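Local coordinates for protein lysyl oxidase (Pichia pastoris, PDB 1W7C) that carries copper and topaquinone in each subunit and probably oxidises primary amines, including peptidyl lysine, to aldehydes, at residues W313-G318 with V363-S368; F382-F387 with T396-V401; I545-N550 with S600-T605. All blocks are in the same frame, centred on the assembly; numbering follows the deposited sequence. Where two conformers were deposited one is given.

Contact 1: W313-G318 with V363-S368; sequences WSRDTG and VGNRFS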
loop_
_atom_site.group_PDB
_atom_site.type_symbol
_atom_site.label_atom_id
_atom_site.label_comp_id
_atom_site.label_asym_id
_atom_site.label_seq_id
_atom_site.Cartn_x
_atom_site.Cartn_y
_atom_site.Cartn_z
ATOM N N TRP A 313 -4.686 25.760 -8.410
ATOM C CA TRP A 313 -5.892 25.434 -7.646
ATOM C C TRP A 313 -7.140 25.813 -8.412
ATOM O O TRP A 313 -7.237 26.933 -8.947
ATOM C CB TRP A 313 -5.860 26.221 -6.324
ATOM C CG TRP A 313 -6.921 25.768 -5.375
ATOM C CD1 TRP A 313 -8.211 26.248 -5.277
ATOM C CD2 TRP A 313 -6.789 24.763 -4.372
ATOM N NE1 TRP A 313 -8.880 25.581 -4.277
ATOM C CE2 TRP A 313 -8.030 24.662 -3.712
ATOM C CE3 TRP A 313 -5.732 23.936 -3.948
ATOM C CZ2 TRP A 313 -8.239 23.787 -2.656
ATOM C CZ3 TRP A 313 -5.943 23.075 -2.875
ATOM C CH2 TRP A 313 -7.187 22.996 -2.258
ATOM N N SER A 314 -8.112 24.905 -8.437
ATOM C CA SER A 314 -9.425 25.182 -9.011
ATOM C C SER A 314 -10.540 24.853 -8.049
ATOM O O SER A 314 -10.402 23.990 -7.178
ATOM C CB SER A 314 -9.638 24.401 -10.299
ATOM O OG SER A 314 -9.867 23.012 -10.048
ATOM N N ARG A 315 -11.654 25.557 -8.228
ATOM C CA ARG A 315 -12.863 25.271 -7.483
ATOM C C ARG A 315 -13.347 23.838 -7.724
ATOM O O ARG A 315 -13.739 23.133 -6.781
ATOM C CB ARG A 315 -13.925 26.300 -7.880
ATOM C CG ARG A 315 -15.301 26.023 -7.364
ATOM C CD ARG A 315 -16.235 25.433 -8.470
ATOM N NE ARG A 315 -17.537 25.075 -7.930
ATOM C CZ ARG A 315 -18.181 23.977 -8.172
ATOM N NH1 ARG A 315 -17.709 23.070 -9.022
ATOM N NH2 ARG A 315 -19.345 23.775 -7.590
ATOM N N ASP A 316 -13.288 23.379 -8.966
ATOM C CA ASP A 316 -13.813 22.054 -9.272
ATOM C C ASP A 316 -13.026 20.938 -8.572
ATOM O O ASP A 316 -13.634 20.032 -7.998
ATOM C CB ASP A 316 -13.763 21.756 -10.766
ATOM C CG ASP A 316 -14.764 22.542 -11.603
ATOM O OD1 ASP A 316 -15.662 23.240 -11.052
ATOM O OD2 ASP A 316 -14.655 22.513 -12.857
ATOM N N THR A 317 -11.702 21.006 -8.642
ATOM C CA THR A 317 -10.916 19.801 -8.354
ATOM C C THR A 317 -9.898 20.007 -7.223
ATOM O O THR A 317 -9.288 19.015 -6.798
ATOM C CB THR A 317 -10.157 19.293 -9.559
ATOM O OG1 THR A 317 -9.233 20.299 -10.011
ATOM C CG2 THR A 317 -11.073 18.954 -10.751
ATOM N N GLY A 318 -9.627 21.223 -6.755
ATOM C CA GLY A 318 -8.552 21.423 -5.815
ATOM C C GLY A 318 -7.216 21.601 -6.513
ATOM O O GLY A 318 -7.119 22.321 -7.482
ATOM N N VAL A 363 -14.550 20.330 -5.238
ATOM C CA VAL A 363 -13.557 19.742 -4.346
ATOM C C VAL A 363 -12.639 20.836 -3.769
ATOM O O VAL A 363 -12.082 20.682 -2.674
ATOM C CB VAL A 363 -12.720 18.674 -5.135
ATOM C CG1 VAL A 363 -11.618 18.070 -4.306
ATOM C CG2 VAL A 363 -13.624 17.564 -5.691
ATOM N N GLY A 364 -12.503 21.964 -4.486
ATOM C CA GLY A 364 -11.585 23.044 -4.149
ATOM C C GLY A 364 -12.195 24.239 -3.433
ATOM O O GLY A 364 -11.546 25.285 -3.309
ATOM N N ASN A 365 -13.424 24.083 -2.960
ATOM C CA ASN A 365 -14.151 25.171 -2.294
ATOM C C ASN A 365 -14.571 24.808 -0.881
ATOM O O ASN A 365 -15.634 25.223 -0.419
ATOM C CB ASN A 365 -15.368 25.606 -3.125
ATOM C CG ASN A 365 -16.343 24.479 -3.367
ATOM O OD1 ASN A 365 -16.091 23.327 -2.987
ATOM N ND2 ASN A 365 -17.453 24.790 -4.057
ATOM N N ARG A 366 -13.685 24.100 -0.177
ATOM C CA ARG A 366 -13.981 23.572 1.151
ATOM C C ARG A 366 -13.173 24.278 2.227
ATOM O O ARG A 366 -13.100 25.527 2.242
ATOM C CB ARG A 366 -13.846 22.028 1.113
ATOM C CG ARG A 366 -14.721 21.409 0.020
ATOM C CD ARG A 366 -16.220 21.630 0.247
ATOM N NE ARG A 366 -16.957 21.354 -0.953
ATOM C CZ ARG A 366 -18.282 21.456 -1.033
ATOM N NH1 ARG A 366 -19.019 21.662 0.059
ATOM N NH2 ARG A 366 -18.859 21.348 -2.189
ATOM N N PHE A 367 -12.633 23.531 3.186
ATOM C CA PHE A 367 -12.176 24.118 4.446
ATOM C C PHE A 367 -10.668 24.113 4.575
ATOM O O PHE A 367 -9.975 23.413 3.854
ATOM C CB PHE A 367 -12.707 23.319 5.639
ATOM C CG PHE A 367 -14.207 23.215 5.720
ATOM C CD1 PHE A 367 -14.883 22.176 5.084
ATOM C CD2 PHE A 367 -14.931 24.095 6.526
ATOM C CE1 PHE A 367 -16.252 22.052 5.196
ATOM C CE2 PHE A 367 -16.311 23.974 6.650
ATOM C CZ PHE A 367 -16.973 22.947 5.997
ATOM N N SER A 368 -10.169 24.868 5.546
ATOM C CA SER A 368 -8.742 24.893 5.894
ATOM C C SER A 368 -8.316 23.565 6.550
ATOM O O SER A 368 -9.140 22.849 7.141
ATOM C CB SER A 368 -8.456 26.035 6.873
ATOM O OG SER A 368 -8.705 27.291 6.296
#
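Trp313 NE1 donates to Gly364 O at 2.9 Å, in the indole plane and on a carbonyl lone pair, giving a buried backbone oxygen a well-directed partner. Two amides of loop 363-368 donate to carbonyls of 313-318: Gly364 N bonds Arg315 O and Val363 N bonds Asp316 O, each at 2.9 Å and each from above the carbonyl plane. The carbonyls belong to the tight β-hairpin turn between strands 307-314 and 318-326, closed by mutual backbone bonds of Ser314 and Gly318 and by an ST motif in which Ser314 OG accepts from Thr317 N. At phi 85° and psi -133°, residue 318 calls for glycine, because a CB would jam against Thr317 O. Gly364, lacking CB, brings its CA to 3.4 Å from Ser314 O in a straight CA-H...O contact. Around this core, Arg315 NH1 forms a salt bridge with Asp316 OD1, and the arginine side chain runs beside that of Asn365; Glu388 binds both Arg315 NE and Asn365 ND2, tying the two residues together. Gly318 CA lies 3.8 Å above the Trp313 indole plane, over its centre. Val363, beside the predicted catalytic base Asp358, places CG1 3.5 Å from Thr317 O.

Contact 2: F382-F387 with T396-V401; sequences FTTDTF and TLSYCV. With NAG (2-acetamido-2-deoxy-beta-D-glucopyranose), chain T.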
loop_
_atom_site.group_PDB
_atom_site.type_symbol
_atom_site.label_atom_id
_atom_site.label_comp_id
_atom_site.label_asym_id
_atom_site.label_seq_id
_atom_site.Cartn_x
_atom_site.Cartn_y
_atom_site.Cartn_z
ATOM N N PHE A 382 -0.254 27.023 2.463
ATOM C CA PHE A 382 -0.453 27.891 1.297
ATOM C C PHE A 382 -1.894 28.278 1.097
ATOM O O PHE A 382 -2.797 27.494 1.353
ATOM C CB PHE A 382 0.151 27.203 0.036
ATOM C CG PHE A 382 1.638 27.084 0.172
ATOM C CD1 PHE A 382 2.197 26.004 0.833
ATOM C CD2 PHE A 382 2.469 28.146 -0.185
ATOM C CE1 PHE A 382 3.566 25.971 1.097
ATOM C CE2 PHE A 382 3.835 28.113 0.064
ATOM C CZ PHE A 382 4.384 27.012 0.685
ATOM N N THR A 383 -2.076 29.522 0.666
ATOM C CA THR A 383 -3.369 30.131 0.443
ATOM C C THR A 383 -3.709 30.024 -1.038
ATOM O O THR A 383 -2.860 30.294 -1.913
ATOM C CB THR A 383 -3.282 31.615 0.847
ATOM O OG1 THR A 383 -2.989 31.712 2.245
ATOM C CG2 THR A 383 -4.614 32.307 0.640
ATOM N N THR A 384 -4.959 29.660 -1.312
ATOM C CA THR A 384 -5.499 29.608 -2.657
ATOM C C THR A 384 -6.820 30.369 -2.702
ATOM O O THR A 384 -7.292 30.826 -1.683
ATOM C CB THR A 384 -5.719 28.158 -3.124
ATOM O OG1 THR A 384 -6.662 27.521 -2.247
ATOM C CG2 THR A 384 -4.415 27.374 -3.063
ATOM N N ASP A 385 -7.433 30.437 -3.876
ATOM C CA ASP A 385 -8.674 31.196 -4.006
ATOM C C ASP A 385 -9.568 30.624 -5.060
ATOM O O ASP A 385 -9.128 29.830 -5.918
ATOM C CB ASP A 385 -8.361 32.681 -4.282
ATOM C CG ASP A 385 -7.335 32.849 -5.351
ATOM O OD1 ASP A 385 -7.611 32.483 -6.530
ATOM O OD2 ASP A 385 -6.210 33.337 -5.082
ATOM N N THR A 386 -10.853 30.956 -4.943
ATOM C CA THR A 386 -11.861 30.617 -5.929
ATOM C C THR A 386 -12.805 31.816 -6.050
ATOM O O THR A 386 -12.785 32.737 -5.234
ATOM C CB THR A 386 -12.693 29.383 -5.508
ATOM O OG1 THR A 386 -13.250 29.634 -4.212
ATOM C CG2 THR A 386 -11.831 28.116 -5.407
ATOM N N PHE A 387 -13.684 31.744 -7.031
ATOM C CA PHE A 387 -14.777 32.707 -7.207
ATOM C C PHE A 387 -16.078 31.974 -7.454
ATOM O O PHE A 387 -16.151 31.121 -8.340
ATOM C CB PHE A 387 -14.497 33.671 -8.381
ATOM C CG PHE A 387 -15.636 34.619 -8.647
ATOM C CD1 PHE A 387 -16.633 34.303 -9.540
ATOM C CD2 PHE A 387 -15.736 35.792 -7.918
ATOM C CE1 PHE A 387 -17.695 35.176 -9.743
ATOM C CE2 PHE A 387 -16.776 36.665 -8.118
ATOM C CZ PHE A 387 -17.761 36.351 -9.022
ATOM N N THR A 396 -6.988 30.334 3.373
ATOM C CA THR A 396 -5.703 30.094 4.003
ATOM C C THR A 396 -5.681 28.629 4.440
ATOM O O THR A 396 -6.711 27.932 4.525
ATOM C CB THR A 396 -5.469 31.013 5.195
ATOM O OG1 THR A 396 -6.439 30.724 6.189
ATOM C CG2 THR A 396 -5.678 32.481 4.761
ATOM N N LEU A 397 -4.475 28.154 4.662
ATOM C CA LEU A 397 -4.246 26.776 5.086
ATOM C C LEU A 397 -4.937 25.783 4.130
ATOM O O LEU A 397 -5.471 24.751 4.530
ATOM C CB LEU A 397 -4.655 26.575 6.543
ATOM C CG LEU A 397 -3.690 27.121 7.646
ATOM C CD1 LEU A 397 -3.059 28.481 7.452
ATOM C CD2 LEU A 397 -4.400 26.975 8.947
ATOM N N SER A 398 -4.891 26.097 2.833
ATOM C CA SER A 398 -5.577 25.325 1.813
ATOM C C SER A 398 -4.851 24.026 1.424
ATOM O O SER A 398 -5.492 23.006 1.201
ATOM C CB SER A 398 -5.758 26.196 0.562
ATOM O OG SER A 398 -6.390 25.494 -0.474
ATOM N N TYR A 399 -3.537 24.093 1.332
ATOM C CA TYR A 399 -2.725 22.908 1.173
ATOM C C TYR A 399 -1.473 23.056 1.984
ATOM O O TYR A 399 -1.101 24.157 2.366
ATOM C CB TYR A 399 -2.463 22.562 -0.296
ATOM C CG TYR A 399 -1.590 23.527 -1.084
ATOM C CD1 TYR A 399 -0.232 23.331 -1.181
ATOM C CD2 TYR A 399 -2.137 24.581 -1.772
ATOM C CE1 TYR A 399 0.565 24.155 -1.963
ATOM C CE2 TYR A 399 -1.352 25.421 -2.568
ATOM C CZ TYR A 399 0.006 25.203 -2.655
ATOM O OH TYR A 399 0.804 26.015 -3.430
ATOM N N CYS A 400 -0.848 21.933 2.308
ATOM C CA CYS A 400 0.379 21.950 3.094
ATOM C C CYS A 400 1.465 21.170 2.392
ATOM O O CYS A 400 1.186 20.260 1.581
ATOM C CB CYS A 400 0.176 21.388 4.518
ATOM S SG CYS A 400 -0.064 19.581 4.538
ATOM N N VAL A 401 2.698 21.534 2.727
ATOM C CA VAL A 401 3.890 20.912 2.221
ATOM C C VAL A 401 4.784 20.538 3.384
ATOM O O VAL A 401 5.041 21.364 4.252
ATOM C CB VAL A 401 4.622 21.891 1.282
ATOM C CG1 VAL A 401 5.908 21.252 0.721
ATOM C CG2 VAL A 401 3.666 22.377 0.147
HETATM C C1 NAG T . -5.447 36.013 0.698
HETATM C C2 NAG T . -5.352 37.548 0.570
HETATM C C3 NAG T . -3.901 38.014 0.552
HETATM C C4 NAG T . -3.181 37.482 1.784
HETATM C C5 NAG T . -3.398 35.961 1.906
HETATM C C6 NAG T . -2.779 35.418 3.198
HETATM C C7 NAG T . -7.055 38.918 -0.490
HETATM C C8 NAG T . -7.251 39.833 -1.662
HETATM N N2 NAG T . -6.050 38.049 -0.600
HETATM O O3 NAG T . -3.813 39.429 0.549
HETATM O O4 NAG T . -1.809 37.825 1.711
HETATM O O5 NAG T . -4.786 35.687 1.912
HETATM O O6 NAG T . -3.531 35.887 4.300
HETATM O O7 NAG T . -7.795 38.997 0.494
HETATM O O HOH W 1 -2.140 29.746 4.058
#
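Phe382 CG stands anti to its carbonyl carbon (chi1 -65°), whereas Tyr399 CG, across the contact, sits between backbone N and carbonyl carbon (chi1 67°). Phe382 CB lies over one face of the Tyr399 ring, toward the rim, 3.4 Å from Tyr399 CZ in a CH-pi contact. The two rings are nearly parallel, with planes 20° apart, but so far displaced that they barely overlap. The phenylalanine ring also touches Val401, Phe382 CE1 to Val401 CG2 at 3.7 Å. At an edge of the tyrosine ring, in its plane, Thr384 CG2 rests 3.7 Å from Tyr399 CE2, its methyl serving as an apolar neighbour while its hydroxyl does other work. Thr384 OG1 and Ser398 OG are hydrogen-bonded at 2.7 Å, either being a possible donor; the serine has two conformers and the bond holds for the one given, so it is correspondingly uncertain.

The backbones belong to the antiparallel hairpin of strands 380-388 and 391-405, interrupted by a classic β bulge: Ser398 and Tyr399 both face Phe382. Phe382 N donates to Tyr399 O at 3.0 Å, and Phe382 O takes Ser398 N at 2.9 Å, with Tyr399 N only a weak second donor. Just before the bulge the chain turns a corner at Thr396 and Leu397, and a water bridges the two segments, accepting from Leu397 N and hydrogen-bonded to Thr383 OG1. Tyr399 OH is held by Glu300 and Thr311, and Cys400 is disulfide-linked to Cys375. On the partly exposed side, Thr383 CG2 touches the N-acetylglucosamine at Asn394, 3.6 Å from its O5.

Contact 3: I545-N550 with S600-T605; sequences INWPEN and SNLFLT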
loop_
_atom_site.group_PDB
_atom_site.type_symbol
_atom_site.label_atom_id
_atom_site.label_comp_id
_atom_site.label_asym_id
_atom_site.label_seq_id
_atom_site.Cartn_x
_atom_site.Cartn_y
_atom_site.Cartn_z
ATOM N N ILE A 545 -7.474 -0.466 -19.884
ATOM C CA ILE A 545 -6.537 -1.422 -19.380
ATOM C C ILE A 545 -6.941 -1.748 -17.956
ATOM O O ILE A 545 -7.126 -0.851 -17.144
ATOM C CB ILE A 545 -5.106 -0.861 -19.397
ATOM C CG1 ILE A 545 -4.640 -0.664 -20.832
ATOM C CG2 ILE A 545 -4.131 -1.770 -18.615
ATOM C CD1 ILE A 545 -3.499 0.270 -20.988
ATOM N N ASN A 546 -7.042 -3.041 -17.638
ATOM C CA ASN A 546 -7.220 -3.476 -16.270
ATOM C C ASN A 546 -5.938 -4.146 -15.799
ATOM O O ASN A 546 -5.274 -4.824 -16.584
ATOM C CB ASN A 546 -8.417 -4.408 -16.162
ATOM C CG ASN A 546 -9.748 -3.657 -16.359
ATOM O OD1 ASN A 546 -9.876 -2.493 -15.935
ATOM N ND2 ASN A 546 -10.719 -4.317 -16.918
ATOM N N TRP A 547 -5.580 -3.905 -14.548
ATOM C CA TRP A 547 -4.358 -4.494 -14.015
ATOM C C TRP A 547 -4.397 -6.042 -14.163
ATOM O O TRP A 547 -5.446 -6.668 -14.017
ATOM C CB TRP A 547 -4.159 -4.071 -12.555
ATOM C CG TRP A 547 -4.057 -2.582 -12.395
ATOM C CD1 TRP A 547 -4.857 -1.776 -11.620
ATOM C CD2 TRP A 547 -3.058 -1.710 -12.964
ATOM N NE1 TRP A 547 -4.466 -0.475 -11.749
ATOM C CE2 TRP A 547 -3.379 -0.404 -12.578
ATOM C CE3 TRP A 547 -1.955 -1.903 -13.801
ATOM C CZ2 TRP A 547 -2.572 0.701 -12.894
ATOM C CZ3 TRP A 547 -1.177 -0.805 -14.156
ATOM C CH2 TRP A 547 -1.511 0.471 -13.737
ATOM N N PRO A 548 -3.259 -6.660 -14.483
ATOM C CA PRO A 548 -3.240 -8.063 -14.897
ATOM C C PRO A 548 -3.456 -9.026 -13.721
ATOM O O PRO A 548 -3.071 -8.742 -12.559
ATOM C CB PRO A 548 -1.826 -8.241 -15.457
ATOM C CG PRO A 548 -1.020 -7.177 -14.712
ATOM C CD PRO A 548 -1.950 -6.029 -14.673
ATOM N N GLU A 549 -4.064 -10.156 -14.040
ATOM C CA GLU A 549 -4.263 -11.215 -13.065
ATOM C C GLU A 549 -2.913 -11.577 -12.453
ATOM O O GLU A 549 -1.919 -11.723 -13.149
ATOM C CB GLU A 549 -4.883 -12.418 -13.754
ATOM C CG GLU A 549 -5.234 -13.553 -12.810
ATOM C CD GLU A 549 -6.239 -14.519 -13.418
ATOM O OE1 GLU A 549 -6.359 -14.575 -14.667
ATOM O OE2 GLU A 549 -6.905 -15.259 -12.655
ATOM N N ASN A 550 -2.924 -11.781 -11.149
ATOM C CA ASN A 550 -1.726 -12.144 -10.387
ATOM C C ASN A 550 -0.578 -11.182 -10.608
ATOM O O ASN A 550 0.581 -11.535 -10.424
ATOM C CB ASN A 550 -1.280 -13.587 -10.692
ATOM C CG ASN A 550 -0.244 -14.080 -9.685
ATOM O OD1 ASN A 550 -0.384 -13.874 -8.478
ATOM N ND2 ASN A 550 0.781 -14.786 -10.187
ATOM N N SER A 600 -12.851 1.008 -16.149
ATOM C CA SER A 600 -11.630 0.216 -16.250
ATOM C C SER A 600 -10.625 0.836 -15.315
ATOM O O SER A 600 -10.838 1.925 -14.808
ATOM C CB SER A 600 -11.091 0.226 -17.685
ATOM O OG SER A 600 -12.109 -0.293 -18.537
ATOM N N ASN A 601 -9.501 0.164 -15.086
ATOM C CA ASN A 601 -8.483 0.738 -14.201
ATOM C C ASN A 601 -7.763 1.976 -14.756
ATOM O O ASN A 601 -7.414 2.881 -14.013
ATOM C CB ASN A 601 -7.440 -0.305 -13.799
ATOM C CG ASN A 601 -7.985 -1.430 -12.966
ATOM O OD1 ASN A 601 -7.754 -2.609 -13.299
ATOM N ND2 ASN A 601 -8.651 -1.113 -11.884
ATOM N N LEU A 602 -7.509 1.964 -16.073
ATOM C CA LEU A 602 -6.793 3.058 -16.701
ATOM C C LEU A 602 -7.053 3.083 -18.207
ATOM O O LEU A 602 -7.432 2.080 -18.831
ATOM C CB LEU A 602 -5.333 3.092 -16.363
ATOM C CG LEU A 602 -4.097 2.543 -16.994
ATOM C CD1 LEU A 602 -3.857 2.882 -18.404
ATOM C CD2 LEU A 602 -2.917 3.118 -16.191
ATOM N N PHE A 603 -6.883 4.278 -18.769
ATOM C CA PHE A 603 -7.000 4.484 -20.196
ATOM C C PHE A 603 -5.798 5.265 -20.683
ATOM O O PHE A 603 -5.278 6.133 -19.990
ATOM C CB PHE A 603 -8.246 5.312 -20.525
ATOM C CG PHE A 603 -9.549 4.580 -20.294
ATOM C CD1 PHE A 603 -10.163 4.610 -19.042
ATOM C CD2 PHE A 603 -10.128 3.853 -21.285
ATOM C CE1 PHE A 603 -11.340 3.902 -18.836
ATOM C CE2 PHE A 603 -11.307 3.172 -21.087
ATOM C CZ PHE A 603 -11.908 3.165 -19.848
ATOM N N LEU A 604 -5.345 4.934 -21.889
ATOM C CA LEU A 604 -4.263 5.690 -22.566
ATOM C C LEU A 604 -4.821 6.383 -23.780
ATOM O O LEU A 604 -5.486 5.721 -24.605
ATOM C CB LEU A 604 -3.183 4.698 -23.008
ATOM C CG LEU A 604 -2.522 3.914 -21.871
ATOM C CD1 LEU A 604 -1.600 2.844 -22.441
ATOM C CD2 LEU A 604 -1.741 4.785 -20.923
ATOM N N THR A 605 -4.615 7.692 -23.901
ATOM C CA THR A 605 -5.083 8.426 -25.056
ATOM C C THR A 605 -4.008 9.312 -25.631
ATOM O O THR A 605 -3.008 9.641 -24.972
ATOM C CB THR A 605 -6.297 9.294 -24.732
ATOM O OG1 THR A 605 -5.896 10.332 -23.816
ATOM C CG2 THR A 605 -7.444 8.473 -24.091
HETATM O O HOH W 2 -13.392 -3.164 -17.299
HETATM O O HOH W 3 -7.483 -5.341 -12.376
#
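Two asparagine side chains, Asn546 and Asn601, each accept a backbone N-H of the other segment. Asn546 OD1 accepts from Asn601 N at 2.8 Å, nearly in line with its C=O bond. Asn601 OD1 in turn accepts from Trp547 N, also at 2.8 Å, with the donor tilted 23° from the amide plane. The two side chains cross at about a right angle, their amide planes 77° apart. A water bridges Asn546 ND2 to Ser600 OG, though the bond to the serine is weak; that hydroxyl has its main partner in Asn543 O. A second water lies between Trp547 O and Asn601 OD1, 2.9 Å from each.

Packing contacts flank this polar exchange. Asn601 CB stands over one face of the Trp547 five-membered ring, a CH-pi contact, and the amide plane is turned 23° from the ring plane, Asn601 CG 3.4 Å from Trp547 CD1. Trp547 CH2 meets Leu602 CD2 at 3.9 Å. Ile545 CD1 touches both Leu602 CD1 and Leu604 CD1, the latter at 3.5 Å; branched aliphatic residues suit this side, where Leu555 and Ile557 of strand 553-559 also pack.

The backbone bonds are those of a single antiparallel bridge: Ile545 N to Leu602 O and Leu602 N to Ile545 O. Strand 602-606 pairs along its other edge with strand 642-654, so the loop adds a short partner to it, and Asn601 and Leu602 both facing Ile545 make a classic β bulge.

In the fold
All three contacts lie in the copper amine oxidase enzyme domain. Contacts 1 and 2 are buried neighbours, centres about 9 Å apart, and they touch: Trp313 packs on Thr384 and Ser398, while Ser368 OG probably hydrogen-bonds Thr396 O. Contact 1 ties a hairpin turn to a loop by backbone hydrogen bonds and an indole N-H around a glycine; contact 2 joins the two strands of one hairpin by strand pairing and aromatic packing, reaching a glycan at its outer side. Contact 3, about 29 Å from contact 1 and 34 Å from contact 2 between centres, is only partly buried and relies on asparagine amides beside an aliphatic patch. Its 545-550 loop meets the second subunit through Asn550. Bulges recur in contacts 2 and 3.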